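Local coordinates for putative uncharacterized protein ORP (Desulfovibrio gigas, PDB 2WFB) that is of unknown function but, as the orange protein, probably carries a mixed molybdenum-copper sulphide cluster, at residues Q5-T10 with V31-A36. Residues are numbered along the deposited sequence; the frame is centred on the assembly and turned at random.
Sequences QRIAVT and VVVDAA
Ile7 and Val33 form the central hydrogen-bonded pair of an antiparallel strand pairing in a five-stranded mixed sheet of strand order 3-2-1-4-5, consistent with a ribonuclease H-like motif; strand 29-34 lies between 40-44 and 6-11, antiparallel to both, and 6-11 runs parallel to 68-72. The axes of strands 6-10 and 31-34 approach to 4.5 Å, and their directions differ by 157°. Both backbone bonds of the Ile7-Val33 pair are short: Ile7 N to Val33 O is 2.8 Å and nearly straight (177° at the hydrogen), while Val33 N reaches Ile7 O from a position tilted out of the carbonyl plane. Val9 and Val31 repeat this double bonding with more bent N-H geometry. Beyond the last paired residues, Ala35 N still donates to Gln5 O at 2.8 Å, carrying the register past the end of strand 31-34. Side chains alternate between the two faces of the sheet. On one, Ile7, Val9, Val31 and Val33 line up, and helix 100-108 packs there, with Val104 touching both Val9 and Val33. With CG1 anti to the carbonyl carbon (chi1 -68°), CG2 of Val33 falls between N and the carbonyl carbon, 3.8 Å from Ile7 CB and 3.4 Å from Ile7 O. Ile7 CD1 meets Ala35 CB at 3.8 Å. The other face carries Arg6, Ala8, Val32 and Asp34; Ala8 CB and Val32 CG2 make a looser apolar contact there, and Arg6 NE stays 5.7 Å from Asp34 OD2, too far for an ion pair. Asp34 OD1 accepts a weak hydrogen bond from Ala36 N at 3.4 Å.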
loop_
_atom_site.group_PDB
_atom_site.type_symbol
_atom_site.label_atom_id
_atom_site.label_comp_id
_atom_site.label_asym_id
_atom_site.label_seq_id
_atom_site.Cartn_x
_atom_site.Cartn_y
_atom_site.Cartn_z
ATOM N N GLN A 5 -12.144 3.873 2.643
ATOM C CA GLN A 5 -12.509 2.753 1.780
ATOM C C GLN A 5 -11.727 2.668 0.474
ATOM O O GLN A 5 -12.072 1.867 -0.382
ATOM C CB GLN A 5 -14.004 2.769 1.474
ATOM C CG GLN A 5 -14.882 2.416 2.660
ATOM C CD GLN A 5 -16.370 2.527 2.332
ATOM O OE1 GLN A 5 -16.844 3.589 1.925
ATOM N NE2 GLN A 5 -17.104 1.426 2.501
ATOM N N ARG A 6 -10.691 3.499 0.311
ATOM C CA ARG A 6 -9.733 3.325 -0.807
ATOM C C ARG A 6 -8.500 2.646 -0.261
ATOM O O ARG A 6 -7.725 3.226 0.505
ATOM C CB ARG A 6 -9.322 4.642 -1.476
ATOM C CG ARG A 6 -10.392 5.667 -1.522
ATOM C CD ARG A 6 -11.103 5.744 -2.849
ATOM N NE ARG A 6 -11.161 7.156 -3.243
ATOM C CZ ARG A 6 -10.291 7.727 -4.063
ATOM N NH1 ARG A 6 -9.326 6.991 -4.609
ATOM N NH2 ARG A 6 -10.392 9.020 -4.343
ATOM N N ILE A 7 -8.365 1.390 -0.643
ATOM C CA ILE A 7 -7.347 0.511 -0.089
ATOM C C ILE A 7 -6.237 0.361 -1.133
ATOM O O ILE A 7 -6.495 -0.124 -2.216
ATOM C CB ILE A 7 -7.939 -0.863 0.255
ATOM C CG1 ILE A 7 -9.154 -0.705 1.193
ATOM C CG2 ILE A 7 -6.833 -1.750 0.839
ATOM C CD1 ILE A 7 -10.023 -1.957 1.351
ATOM N N ALA A 8 -5.027 0.823 -0.805
ATOM C CA ALA A 8 -3.872 0.622 -1.663
ATOM C C ALA A 8 -3.122 -0.643 -1.234
ATOM O O ALA A 8 -2.929 -0.895 -0.061
ATOM C CB ALA A 8 -2.946 1.818 -1.612
ATOM N N VAL A 9 -2.718 -1.443 -2.202
ATOM C CA VAL A 9 -1.979 -2.652 -1.900
ATOM C C VAL A 9 -0.731 -2.625 -2.774
ATOM O O VAL A 9 -0.852 -2.471 -3.983
ATOM C CB VAL A 9 -2.798 -3.925 -2.202
ATOM C CG1 VAL A 9 -2.019 -5.186 -1.771
ATOM C CG2 VAL A 9 -4.159 -3.907 -1.504
ATOM N N THR A 10 0.454 -2.771 -2.162
ATOM C CA THR A 10 1.708 -2.867 -2.929
ATOM C C THR A 10 1.681 -4.062 -3.873
ATOM O O THR A 10 1.264 -5.154 -3.499
ATOM C CB THR A 10 2.948 -2.925 -2.035
ATOM O OG1 THR A 10 2.822 -4.016 -1.110
ATOM C CG2 THR A 10 3.092 -1.627 -1.251
ATOM N N VAL A 31 -2.061 -1.482 -6.456
ATOM C CA VAL A 31 -3.425 -1.684 -6.889
ATOM C C VAL A 31 -4.291 -0.996 -5.837
ATOM O O VAL A 31 -4.243 -1.346 -4.656
ATOM C CB VAL A 31 -3.780 -3.179 -7.002
ATOM C CG1 VAL A 31 -5.297 -3.364 -7.280
ATOM C CG2 VAL A 31 -2.990 -3.823 -8.097
ATOM N N VAL A 32 -5.045 0.010 -6.267
ATOM C CA VAL A 32 -5.902 0.787 -5.382
ATOM C C VAL A 32 -7.355 0.355 -5.601
ATOM O O VAL A 32 -7.845 0.434 -6.721
ATOM C CB VAL A 32 -5.790 2.290 -5.674
ATOM C CG1 VAL A 32 -6.667 3.082 -4.675
ATOM C CG2 VAL A 32 -4.340 2.740 -5.604
ATOM N N VAL A 33 -8.027 -0.097 -4.547
ATOM C CA VAL A 33 -9.390 -0.652 -4.688
ATOM C C VAL A 33 -10.383 0.076 -3.795
ATOM O O VAL A 33 -10.067 0.439 -2.658
ATOM C CB VAL A 33 -9.475 -2.184 -4.365
ATOM C CG1 VAL A 33 -8.746 -2.999 -5.391
ATOM C CG2 VAL A 33 -8.884 -2.474 -3.035
ATOM N N ASP A 34 -11.583 0.292 -4.322
ATOM C CA ASP A 34 -12.662 0.871 -3.548
ATOM C C ASP A 34 -13.397 -0.277 -2.869
ATOM O O ASP A 34 -14.033 -1.087 -3.557
ATOM C CB ASP A 34 -13.604 1.606 -4.485
ATOM C CG ASP A 34 -14.623 2.471 -3.756
ATOM O OD1 ASP A 34 -14.874 2.295 -2.536
ATOM O OD2 ASP A 34 -15.192 3.346 -4.442
ATOM N N ALA A 35 -13.305 -0.347 -1.537
ATOM C CA ALA A 35 -13.874 -1.461 -0.745
ATOM C C ALA A 35 -15.355 -1.741 -1.071
ATOM O O ALA A 35 -15.818 -2.879 -1.006
ATOM C CB ALA A 35 -13.675 -1.224 0.733
ATOM N N ALA A 36 -16.075 -0.678 -1.393
ATOM C CA ALA A 36 -17.401 -0.738 -1.994
ATOM C C ALA A 36 -17.434 0.532 -2.814
ATOM O O ALA A 36 -17.810 1.577 -2.244
ATOM C CB ALA A 36 -18.468 -0.662 -0.930
#